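Side-chain contacts in beta-hexosaminidase (Neisseria gonorrhoeae, PDB 6JTJ), which hydrolyses terminal N-acetyl-beta-D-hexosamine residues and probably serves peptidoglycan recycling by releasing N-acetylglucosamine from peptide-linked cell-wall fragments: residues P165-D170 and R245-E250; G178-H183 and G209-G214. All blocks are in the same frame, centred on the assembly; numbering follows the deposited sequence.

Contact 1: residues P165-D170 and R245-E250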
ATOM      1  N   PRO C 165      16.050   0.698   7.450  1.00 21.11           N
ATOM      2  CA  PRO C 165      15.032   1.694   7.199  1.00 18.63           C
ATOM      3  C   PRO C 165      14.570   1.887   5.764  1.00 17.60           C
ATOM      4  O   PRO C 165      15.311   1.626   4.808  1.00 16.23           O
ATOM      5  CB  PRO C 165      15.725   2.966   7.610  1.00 19.51           C
ATOM      6  CG  PRO C 165      17.135   2.758   7.149  1.00 20.06           C
ATOM      7  CD  PRO C 165      17.401   1.298   7.414  1.00 21.15           C
ATOM      8  N   VAL C 166      13.365   2.438   5.654  1.00 16.43           N
ATOM      9  CA  VAL C 166      12.874   3.029   4.429  1.00 16.99           C
ATOM     10  C   VAL C 166      13.679   4.290   4.099  1.00 17.40           C
ATOM     11  O   VAL C 166      13.784   5.191   4.926  1.00 19.88           O
ATOM     12  CB  VAL C 166      11.381   3.376   4.570  1.00 17.17           C
ATOM     13  CG1 VAL C 166      10.885   4.184   3.378  1.00 17.77           C
ATOM     14  CG2 VAL C 166      10.574   2.095   4.702  1.00 17.81           C
ATOM     15  N   LEU C 167      14.239   4.328   2.898  1.00 16.48           N
ATOM     16  CA  LEU C 167      15.031   5.437   2.395  1.00 16.69           C
ATOM     17  C   LEU C 167      14.317   6.173   1.271  1.00 17.71           C
ATOM     18  O   LEU C 167      14.841   7.121   0.685  1.00 18.25           O
ATOM     19  CB  LEU C 167      16.360   4.906   1.871  1.00 16.26           C
ATOM     20  CG  LEU C 167      17.239   4.175   2.875  1.00 15.78           C
ATOM     21  CD1 LEU C 167      18.538   3.699   2.225  1.00 16.47           C
ATOM     22  CD2 LEU C 167      17.565   5.061   4.060  1.00 15.95           C
ATOM     23  N   ASP C 168      13.097   5.737   0.971  1.00 17.89           N
ATOM     24  CA  ASP C 168      12.260   6.403  -0.008  1.00 17.86           C
ATOM     25  C   ASP C 168      11.979   7.837   0.440  1.00 17.87           C
ATOM     26  O   ASP C 168      11.833   8.103   1.637  1.00 16.71           O
ATOM     27  CB  ASP C 168      10.932   5.652  -0.156  1.00 17.57           C
ATOM     28  CG  ASP C 168      11.134   4.188  -0.554  1.00 18.46           C
ATOM     29  OD1 ASP C 168      11.932   3.916  -1.485  1.00 17.45           O
ATOM     30  OD2 ASP C 168      10.446   3.323   0.043  1.00 17.92           O
ATOM     31  N   LEU C 169      11.912   8.747  -0.524  1.00 18.44           N
ATOM     32  CA  LEU C 169      11.667  10.155  -0.220  1.00 20.02           C
ATOM     33  C   LEU C 169      10.157  10.434  -0.275  1.00 19.13           C
ATOM     34  O   LEU C 169       9.452   9.906  -1.118  1.00 19.13           O
ATOM     35  CB  LEU C 169      12.349  11.061  -1.240  1.00 20.57           C
ATOM     36  CG  LEU C 169      13.838  10.837  -1.532  1.00 22.31           C
ATOM     37  CD1 LEU C 169      14.347  11.905  -2.505  1.00 23.24           C
ATOM     38  CD2 LEU C 169      14.648  10.862  -0.250  1.00 22.20           C
ATOM     39  N   ASP C 170       9.689  11.276   0.623  1.00 19.76           N
ATOM     40  CA  ASP C 170       8.306  11.652   0.624  1.00 20.48           C
ATOM     41  C   ASP C 170       8.020  12.745  -0.402  1.00 20.79           C
ATOM     42  O   ASP C 170       8.005  13.904  -0.061  1.00 22.01           O
ATOM     43  CB  ASP C 170       7.866  12.127   2.003  1.00 21.49           C
ATOM     44  CG  ASP C 170       6.357  12.424   2.036  1.00 22.38           C
ATOM     45  OD1 ASP C 170       5.611  11.886   1.190  1.00 22.95           O
ATOM     46  OD2 ASP C 170       5.907  13.152   2.919  1.00 21.77           O
ATOM     47  N   ARG C 245      23.275   5.531  -1.672  1.00 25.57           N
ATOM     48  CA  ARG C 245      24.737   5.649  -1.787  1.00 29.64           C
ATOM     49  C   ARG C 245      25.407   5.836  -0.446  1.00 29.18           C
ATOM     50  O   ARG C 245      26.372   5.148  -0.112  1.00 27.58           O
ATOM     51  CB  ARG C 245      25.124   6.829  -2.661  1.00 32.86           C
ATOM     52  CG  ARG C 245      24.951   6.580  -4.135  1.00 36.77           C
ATOM     53  CD  ARG C 245      25.667   7.721  -4.848  1.00 41.17           C
ATOM     54  NE  ARG C 245      26.440   7.276  -6.045  1.00 49.72           N
ATOM     55  CZ  ARG C 245      25.912   6.807  -7.177  1.00 50.01           C
ATOM     56  NH1 ARG C 245      24.603   6.746  -7.318  1.00 51.65           N
ATOM     57  NH2 ARG C 245      26.700   6.413  -8.180  1.00 49.69           N
ATOM     58  N   ILE C 246      24.865   6.764   0.330  1.00 28.36           N
ATOM     59  CA  ILE C 246      25.455   7.129   1.602  1.00 29.76           C
ATOM     60  C   ILE C 246      25.349   5.960   2.590  1.00 29.10           C
ATOM     61  O   ILE C 246      26.311   5.649   3.300  1.00 30.60           O
ATOM     62  CB  ILE C 246      24.784   8.405   2.143  1.00 34.46           C
ATOM     63  CG1 ILE C 246      25.114   9.590   1.214  1.00 40.68           C
ATOM     64  CG2 ILE C 246      25.241   8.697   3.557  1.00 35.28           C
ATOM     65  CD1 ILE C 246      24.274  10.855   1.431  1.00 46.89           C
ATOM     66  N   MET C 247      24.180   5.323   2.656  1.00 25.19           N
ATOM     67  CA  MET C 247      24.003   4.163   3.550  1.00 22.94           C
ATOM     68  C   MET C 247      24.909   3.003   3.155  1.00 22.74           C
ATOM     69  O   MET C 247      25.487   2.340   4.021  1.00 22.01           O
ATOM     70  CB  MET C 247      22.562   3.727   3.561  1.00 22.28           C
ATOM     71  CG  MET C 247      21.662   4.682   4.318  1.00 23.91           C
ATOM     72  SD  MET C 247      21.822   4.451   6.091  1.00 22.73           S
ATOM     73  CE  MET C 247      20.855   2.977   6.355  1.00 23.64           C
ATOM     74  N   SER C 248      25.048   2.779   1.850  1.00 22.39           N
ATOM     75  CA  SER C 248      25.955   1.776   1.341  1.00 23.21           C
ATOM     76  C   SER C 248      27.373   2.049   1.843  1.00 25.23           C
ATOM     77  O   SER C 248      28.020   1.173   2.386  1.00 24.02           O
ATOM     78  CB  SER C 248      25.935   1.757  -0.191  1.00 23.20           C
ATOM     79  OG  SER C 248      26.820   0.768  -0.691  1.00 23.85           O
ATOM     80  N   ARG C 249      27.838   3.278   1.658  1.00 28.73           N
ATOM     81  CA  ARG C 249      29.169   3.678   2.114  1.00 32.28           C
ATOM     82  C   ARG C 249      29.357   3.433   3.589  1.00 31.41           C
ATOM     83  O   ARG C 249      30.413   3.009   4.012  1.00 33.10           O
ATOM     84  CB  ARG C 249      29.403   5.157   1.856  1.00 37.58           C
ATOM     85  CG  ARG C 249      30.837   5.469   1.487  1.00 45.47           C
ATOM     86  CD  ARG C 249      31.321   6.798   2.041  1.00 49.27           C
ATOM     87  NE  ARG C 249      30.404   7.907   1.781  1.00 57.29           N
ATOM     88  CZ  ARG C 249      29.815   8.675   2.705  1.00 62.62           C
ATOM     89  NH1 ARG C 249      30.013   8.486   4.007  1.00 62.22           N
ATOM     90  NH2 ARG C 249      29.002   9.658   2.313  1.00 63.41           N
ATOM     91  N   GLU C 250      28.309   3.663   4.375  1.00 30.57           N
ATOM     92  CA  GLU C 250      28.384   3.518   5.822  1.00 29.06           C
ATOM     93  C   GLU C 250      28.001   2.157   6.364  1.00 28.04           C
ATOM     94  O   GLU C 250      27.686   2.030   7.553  1.00 31.39           O
ATOM     95  CB  GLU C 250      27.534   4.603   6.485  1.00 30.98           C
ATOM     96  CG  GLU C 250      28.019   6.014   6.167  1.00 33.40           C
ATOM     97  CD  GLU C 250      29.423   6.272   6.667  1.00 33.34           C
ATOM     98  OE1 GLU C 250      29.707   5.891   7.823  1.00 33.47           O
ATOM     99  OE2 GLU C 250      30.245   6.807   5.886  1.00 35.96           O
TER
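Leu-167 and Met-247 are the residues whose CA atoms come nearest each other, 9.1 Å apart, so the span from the irregular segment 165-170 to the helical end 245-250 is bridged by side chains alone. Pro-165 enters through a cis peptide bond, and both it and Leu-167 direct their CB atoms at the helix. Met-247 answers from the last full turn, which ends as Glu-250 leaves helical angles.

Met-247 carries the contact at two levels. Its CG meets the branched end of Leu-167, 3.9 Å from Leu-167 CD1, with CD2 also close; the two chains cross at a slant. The thioether is folded rather than extended, bent at chi2 (-78°) and again at chi3 (-77°), which carries its methyl away from the leucine and over to the proline. There Met-247 CE, the end of the chain, rests against the pyrrolidine ring of Pro-165, 3.8 Å from CG, with CD also near. A flexible, unbranched methionine suits this place because one chain can reach both partners, while the constrained proline ring and the forked end of the leucine offer it apolar surfaces. All three residues are buried, joined by van der Waals contact and the burial of apolar surface, with no hydrogen bond between the segments.

Backbone bonds to Lys-210 hold Pro-165 and Leu-167 beside strand 208-212. Ala-193 of helix 186-202 lies against Leu-167 and Gln-197 against Met-247, and Phe-244 also touches Leu-167. The contact therefore packs the loop after strand 161-162 against helix 242-249, with helix 186-202 alongside, in the TIM-barrel domain of glycoside hydrolase family 3.

Contact 2: residues G178-H183 and G209-G214. With NAG (2-acetamido-2-deoxy-beta-D-glucopyranose), chain I.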
ATOM      1  N   GLY C 178       3.855   6.503   2.275  1.00 21.04           N
ATOM      2  CA  GLY C 178       3.194   7.417   3.186  1.00 21.49           C
ATOM      3  C   GLY C 178       4.053   7.925   4.318  1.00 21.79           C
ATOM      4  O   GLY C 178       5.141   8.436   4.080  1.00 21.74           O
ATOM      5  N   ASN C 179       3.607   7.700   5.545  1.00 19.91           N
ATOM      6  CA  ASN C 179       4.376   8.109   6.675  1.00 19.48           C
ATOM      7  C   ASN C 179       5.574   7.166   7.015  1.00 18.69           C
ATOM      8  O   ASN C 179       6.275   7.374   7.983  1.00 17.68           O
ATOM      9  CB  ASN C 179       3.442   8.380   7.850  1.00 20.37           C
ATOM     10  CG  ASN C 179       2.918   7.098   8.494  1.00 22.14           C
ATOM     11  OD1 ASN C 179       3.329   6.000   8.145  1.00 21.05           O
ATOM     12  ND2 ASN C 179       2.028   7.248   9.465  1.00 22.78           N
ATOM     13  N   ARG C 180       5.809   6.142   6.211  1.00 18.32           N
ATOM     14  CA  ARG C 180       6.958   5.272   6.409  1.00 18.06           C
ATOM     15  C   ARG C 180       8.266   5.939   5.981  1.00 18.45           C
ATOM     16  O   ARG C 180       9.342   5.446   6.333  1.00 18.04           O
ATOM     17  CB  ARG C 180       6.791   3.989   5.647  1.00 17.31           C
ATOM     18  CG  ARG C 180       5.611   3.140   6.141  1.00 17.34           C
ATOM     19  CD  ARG C 180       5.198   2.150   5.084  1.00 16.11           C
ATOM     20  NE  ARG C 180       6.238   1.154   4.885  1.00 16.25           N
ATOM     21  CZ  ARG C 180       6.300   0.336   3.844  1.00 16.08           C
ATOM     22  NH1 ARG C 180       5.396   0.431   2.884  1.00 16.34           N
ATOM     23  NH2 ARG C 180       7.273  -0.568   3.760  1.00 15.82           N
ATOM     24  N   SER C 181       8.164   7.025   5.214  1.00 18.05           N
ATOM     25  CA  SER C 181       9.327   7.789   4.803  1.00 19.86           C
ATOM     26  C   SER C 181       9.672   8.834   5.874  1.00 21.70           C
ATOM     27  O   SER C 181       8.777   9.442   6.470  1.00 19.65           O
ATOM     28  CB  SER C 181       9.053   8.473   3.472  1.00 20.04           C
ATOM     29  OG  SER C 181      10.000   9.465   3.191  1.00 20.66           O
ATOM     30  N   PHE C 182      10.977   9.020   6.117  1.00 21.33           N
ATOM     31  CA  PHE C 182      11.445   9.998   7.090  1.00 22.09           C
ATOM     32  C   PHE C 182      11.023  11.417   6.719  1.00 22.29           C
ATOM     33  O   PHE C 182      10.600  12.167   7.579  1.00 23.10           O
ATOM     34  CB  PHE C 182      12.971  10.021   7.177  1.00 20.43           C
ATOM     35  CG  PHE C 182      13.581   8.865   7.912  1.00 21.00           C
ATOM     36  CD1 PHE C 182      13.510   8.767   9.291  1.00 20.97           C
ATOM     37  CD2 PHE C 182      14.257   7.870   7.218  1.00 20.83           C
ATOM     38  CE1 PHE C 182      14.096   7.710   9.964  1.00 21.48           C
ATOM     39  CE2 PHE C 182      14.847   6.826   7.888  1.00 21.06           C
ATOM     40  CZ  PHE C 182      14.761   6.733   9.261  1.00 20.67           C
ATOM     41  N   HIS C 183      11.149  11.766   5.444  1.00 24.52           N
ATOM     42  CA  HIS C 183      11.151  13.163   5.032  1.00 25.20           C
ATOM     43  C   HIS C 183      11.173  13.287   3.501  1.00 25.65           C
ATOM     44  O   HIS C 183      11.505  12.332   2.795  1.00 24.01           O
ATOM     45  CB  HIS C 183      12.409  13.834   5.634  1.00 26.38           C
ATOM     46  CG  HIS C 183      12.292  15.312   5.819  1.00 26.03           C
ATOM     47  ND1 HIS C 183      12.594  16.212   4.827  1.00 26.30           N
ATOM     48  CD2 HIS C 183      11.954  16.047   6.905  1.00 27.98           C
ATOM     49  CE1 HIS C 183      12.421  17.438   5.282  1.00 27.64           C
ATOM     50  NE2 HIS C 183      12.025  17.365   6.538  1.00 27.20           N
ATOM     51  N   GLY C 209      18.121  -1.160   3.573  1.00 18.52           N
ATOM     52  CA  GLY C 209      17.515  -0.005   2.954  1.00 18.53           C
ATOM     53  C   GLY C 209      16.429  -0.405   1.971  1.00 18.05           C
ATOM     54  O   GLY C 209      16.612  -1.351   1.230  1.00 17.63           O
ATOM     55  N   LYS C 210      15.313   0.314   1.979  1.00 17.42           N
ATOM     56  CA  LYS C 210      14.183   0.025   1.100  1.00 17.69           C
ATOM     57  C   LYS C 210      13.658   1.328   0.505  1.00 16.80           C
ATOM     58  O   LYS C 210      13.659   2.333   1.216  1.00 15.56           O
ATOM     59  CB  LYS C 210      13.034  -0.593   1.909  1.00 18.00           C
ATOM     60  CG  LYS C 210      13.459  -1.655   2.882  1.00 18.72           C
ATOM     61  CD  LYS C 210      12.276  -2.530   3.309  1.00 18.33           C
ATOM     62  CE  LYS C 210      11.324  -1.833   4.258  1.00 18.58           C
ATOM     63  NZ  LYS C 210      10.630  -2.854   5.113  1.00 19.49           N
ATOM     64  N   HIS C 211      13.167   1.365  -0.747  1.00 16.57           N
ATOM     65  CA  HIS C 211      13.134   0.266  -1.706  1.00 16.18           C
ATOM     66  C   HIS C 211      13.913   0.742  -2.913  1.00 15.58           C
ATOM     67  O   HIS C 211      13.482   1.640  -3.614  1.00 15.53           O
ATOM     68  CB  HIS C 211      11.694  -0.072  -2.085  1.00 16.16           C
ATOM     69  CG  HIS C 211      10.827  -0.368  -0.911  1.00 16.26           C
ATOM     70  ND1 HIS C 211      10.323   0.618  -0.085  1.00 15.93           N
ATOM     71  CD2 HIS C 211      10.370  -1.542  -0.418  1.00 16.33           C
ATOM     72  CE1 HIS C 211       9.582   0.067   0.855  1.00 16.20           C
ATOM     73  NE2 HIS C 211       9.599  -1.240   0.679  1.00 16.59           N
ATOM     74  N   PHE C 212      15.085   0.153  -3.122  1.00 16.54           N
ATOM     75  CA  PHE C 212      16.038   0.619  -4.122  1.00 16.60           C
ATOM     76  C   PHE C 212      15.438   0.538  -5.517  1.00 17.04           C
ATOM     77  O   PHE C 212      14.872  -0.495  -5.872  1.00 18.54           O
ATOM     78  CB  PHE C 212      17.299  -0.249  -4.091  1.00 16.96           C
ATOM     79  CG  PHE C 212      18.317   0.135  -5.123  1.00 17.27           C
ATOM     80  CD1 PHE C 212      19.241   1.140  -4.857  1.00 17.48           C
ATOM     81  CD2 PHE C 212      18.350  -0.494  -6.338  1.00 18.06           C
ATOM     82  CE1 PHE C 212      20.167   1.513  -5.792  1.00 18.10           C
ATOM     83  CE2 PHE C 212      19.301  -0.138  -7.292  1.00 18.77           C
ATOM     84  CZ  PHE C 212      20.210   0.858  -7.018  1.00 18.82           C
ATOM     85  N   PRO C 213      15.623   1.577  -6.343  1.00 17.06           N
ATOM     86  CA  PRO C 213      16.361   2.812  -6.166  1.00 17.98           C
ATOM     87  C   PRO C 213      15.523   4.007  -5.691  1.00 18.54           C
ATOM     88  O   PRO C 213      16.019   5.153  -5.736  1.00 18.29           O
ATOM     89  CB  PRO C 213      16.866   3.080  -7.576  1.00 18.02           C
ATOM     90  CG  PRO C 213      15.721   2.633  -8.426  1.00 17.71           C
ATOM     91  CD  PRO C 213      15.113   1.465  -7.720  1.00 17.66           C
ATOM     92  N   GLY C 214      14.307   3.756  -5.197  1.00 18.10           N
ATOM     93  CA  GLY C 214      13.468   4.825  -4.633  1.00 19.26           C
ATOM     94  C   GLY C 214      12.023   4.688  -5.047  1.00 19.89           C
ATOM     95  O   GLY C 214      11.695   4.798  -6.218  1.00 19.22           O
TER
HETATM   96  C1  NAG I 401       7.291  -5.700   0.441  1.00 49.64           C
HETATM   97  C2  NAG I 401       7.319  -4.360   1.191  1.00 48.63           C
HETATM   98  C3  NAG I 401       8.615  -4.211   1.952  1.00 47.41           C
HETATM   99  C4  NAG I 401       8.887  -5.443   2.813  1.00 47.08           C
HETATM  100  C5  NAG I 401       8.948  -6.700   1.969  1.00 46.56           C
HETATM  101  C6  NAG I 401       9.032  -7.951   2.848  1.00 46.47           C
HETATM  102  C7  NAG I 401       6.440  -2.136   0.456  1.00 55.58           C
HETATM  103  C8  NAG I 401       5.603  -2.133   1.666  1.00 55.02           C
HETATM  104  N2  NAG I 401       7.202  -3.225   0.309  1.00 50.48           N
HETATM  105  O1  NAG I 401       5.958  -6.078   0.153  1.00 48.37           O
HETATM  106  O3  NAG I 401       8.548  -3.038   2.731  1.00 41.73           O
HETATM  107  O4  NAG I 401      10.070  -5.305   3.558  1.00 39.15           O
HETATM  108  O5  NAG I 401       7.762  -6.797   1.208  1.00 49.95           O
HETATM  109  O6  NAG I 401       7.887  -8.137   3.666  1.00 41.56           O
HETATM  110  O7  NAG I 401       6.377  -1.199  -0.358  1.00 51.89           O
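Arg-180 and His-211 meet with a guanidinium nitrogen at the rim of the imidazole: Arg-180 NH2 lies at the ring's edge, 3.8 Å from His-211 CE1, in van der Waals contact without a hydrogen bond. Arg-180 gets there by a bend at chi3 (67°), and Lys-210 CE comes to the edge of its guanidinium. The three polar ends converge on the O3 hydroxyl of N-acetylglucosamine. His-211 NE2 makes a nearly straight bond to O3 (2.9 Å, 164°). Arg-180 NH2 makes a weak, more bent one to O3 (3.0 Å, 128°). Lys-210 NZ grips both O3 at 3.2 Å and O4 at 3.0 Å.

Lys-210 to Gly-214 form a Lys-His-Phe-Pro-Gly run, a motif familiar from NagZ and related family 3 enzymes, with cis peptides before His-211 and Pro-213 where the chain turns a corner after a barrel strand. CB of Lys-210 sits over one face of the His-211 ring, 3.4 Å above its plane, and probably helps limit its rotation.

Long, charged chains suit Arg-180 and Lys-210 because each also bridges Glu-107, whose carboxylate probably offsets their shared positive charge. His-211 uses ND1 on Asp-168, a bond that probably holds the ring with NE2 toward the sugar.

Contact 2 is nested within the chain loop closed by contact 1, and their centres lie about 8 Å apart. Segments 165-170 and 209-214 join them directly. Leu-167 N is 2.7 Å from Lys-210 O, a probable hydrogen bond, and Asp-168 OD2 is likewise 2.7 Å from His-211 ND1. The same short run of chain thus turns Leu-167 toward the helix in contact 1 and supplies, in Asp-168, a second-shell partner to contact 2. Val-166 CB also packs on Arg-180 O at 3.4 Å. Contact 1 stays behind the pocket: the Pro-165 side chain is about 11 Å, nearest atoms, from the bound N-acetylglucosamine, whereas contact 2 grips the sugar itself.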